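Local coordinates for protein polyketide Synthase III (Ectocarpus siliculosus, PDB 4B0N) that probably acts as a chalcone-synthase-like type III polyketide synthase, an acyltransferase that builds polyphenol precursors in a brown alga, at residues A272-T278 and G403-E407. Sequence-based numbering, arbitrary orientation.
Sequences AWLMEGT and GVGAE
T278 and M275 close round V404 at one end of the antiparallel pair of strands 265-274 and 405-413, in the C-terminal half of this thiolase-like fold. W273 and A406 form a hydrogen-bonded pair, joined by W273 N to A406 O (3.1 Å) and A406 N to W273 O (2.8 Å); M275 N continues the pairing to V404 O. Segment 272-278 then bends into a type II turn from M275 to T278, with G277 suited to the positive phi. The T278 hydroxyl sits between its own backbone N and carbonyl carbon (chi1 55°) and ties the turn to segment 403-407: OG1 accepts from V404 N at 2.8 Å and donates to M275 O at 2.7 Å, from above the carbonyl plane. Replacing T278 by a valine would probably leave V404 N and M275 O without this shared partner and let the turn shift against segment 403-407.

The side chains of M275 and V404 run alongside each other in the same direction. With M275 CG anti to its carbonyl carbon (chi1 -55°), the extended thioether passes V404 O, SD comes alongside V404 CG1 at 4.1 Å, and CE reaches A406 CB at 3.9 Å. Unbranched methionine suits this reach, small alanine its end; helix 299-316 lies over the face carrying W273 and A406, its F310 touching A406. The indole of W273 swings out from the strands to meet the ring of F309.

On the other face, L274 CD2 rests against G403 C, glycine suiting a phi (169°) that few other residues adopt; a cis peptide joins G403 to V404, whose side chain is about 8 Å from the bound arachidonic acid, near the ligand pocket. The bent chain of E407 hydrogen-bonds S401 OG through OE1, while OE2 lies 3.5 Å from A272 CB.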
# COMPACT_ATOMS: atom_id res chain seq x y z
N ALA A 272 4.05 -17.70 0.35
CA ALA A 272 4.86 -16.83 -0.49
C ALA A 272 6.25 -17.42 -0.70
O ALA A 272 6.67 -18.32 0.04
CB ALA A 272 4.97 -15.45 0.14
N TRP A 273 6.95 -16.95 -1.73
CA TRP A 273 8.34 -17.32 -1.97
C TRP A 273 9.00 -16.41 -2.96
O TRP A 273 8.54 -16.28 -4.10
CB TRP A 273 8.46 -18.77 -2.43
CG TRP A 273 9.89 -19.26 -2.40
CD1 TRP A 273 10.77 -19.40 -3.47
CD2 TRP A 273 10.66 -19.66 -1.22
NE1 TRP A 273 11.99 -19.85 -3.05
CE2 TRP A 273 12.00 -20.03 -1.71
CE3 TRP A 273 10.40 -19.75 0.15
CZ2 TRP A 273 13.00 -20.48 -0.86
CZ3 TRP A 273 11.41 -20.20 1.00
CH2 TRP A 273 12.68 -20.56 0.50
N LEU A 274 10.10 -15.78 -2.54
CA LEU A 274 10.92 -14.95 -3.41
C LEU A 274 11.99 -15.81 -4.09
O LEU A 274 12.73 -16.54 -3.43
CB LEU A 274 11.57 -13.82 -2.61
CG LEU A 274 11.74 -12.43 -3.23
CD1 LEU A 274 12.43 -11.51 -2.24
CD2 LEU A 274 12.52 -12.44 -4.54
N MET A 275 12.05 -15.72 -5.42
CA MET A 275 13.00 -16.51 -6.21
C MET A 275 14.35 -15.81 -6.32
O MET A 275 14.42 -14.61 -6.63
CB MET A 275 12.42 -16.80 -7.60
CG MET A 275 11.06 -17.47 -7.58
SD MET A 275 10.12 -17.17 -9.09
CE MET A 275 8.57 -17.96 -8.67
N GLU A 276 15.42 -16.56 -6.08
CA GLU A 276 16.79 -16.05 -6.15
C GLU A 276 17.18 -15.72 -7.59
O GLU A 276 16.88 -16.49 -8.51
CB GLU A 276 17.78 -17.05 -5.55
CG GLU A 276 17.62 -17.26 -4.05
CD GLU A 276 18.32 -18.52 -3.55
OE1 GLU A 276 19.54 -18.66 -3.79
OE2 GLU A 276 17.65 -19.36 -2.91
N GLY A 277 17.83 -14.57 -7.77
CA GLY A 277 18.34 -14.14 -9.07
C GLY A 277 17.29 -13.91 -10.14
O GLY A 277 17.52 -14.21 -11.31
N THR A 278 16.13 -13.39 -9.73
CA THR A 278 15.03 -13.09 -10.66
C THR A 278 14.62 -11.62 -10.55
O THR A 278 13.47 -11.25 -10.79
CB THR A 278 13.81 -14.01 -10.41
OG1 THR A 278 13.41 -13.89 -9.04
CG2 THR A 278 14.15 -15.46 -10.71
N GLY A 403 10.08 -9.30 -7.92
CA GLY A 403 10.98 -10.03 -7.03
C GLY A 403 12.01 -10.88 -7.77
O GLY A 403 13.21 -10.63 -7.64
N VAL A 404 11.57 -11.88 -8.54
CA VAL A 404 10.15 -12.25 -8.68
C VAL A 404 9.71 -13.15 -7.53
O VAL A 404 10.36 -14.14 -7.21
CB VAL A 404 9.85 -12.92 -10.04
CG1 VAL A 404 8.46 -13.52 -10.07
CG2 VAL A 404 10.01 -11.92 -11.17
N GLY A 405 8.60 -12.77 -6.91
CA GLY A 405 7.99 -13.59 -5.87
C GLY A 405 6.77 -14.33 -6.38
O GLY A 405 6.11 -13.89 -7.32
N ALA A 406 6.50 -15.47 -5.76
CA ALA A 406 5.27 -16.21 -6.02
C ALA A 406 4.31 -16.03 -4.84
O ALA A 406 4.70 -16.17 -3.69
CB ALA A 406 5.58 -17.68 -6.25
N GLU A 407 3.07 -15.68 -5.16
CA GLU A 407 2.06 -15.38 -4.15
C GLU A 407 0.82 -16.24 -4.38
O GLU A 407 0.20 -16.17 -5.44
CB GLU A 407 1.68 -13.90 -4.21
CG GLU A 407 2.25 -13.04 -3.09
CD GLU A 407 3.75 -12.86 -3.18
OE1 GLU A 407 4.27 -12.66 -4.30
OE2 GLU A 407 4.41 -12.88 -2.12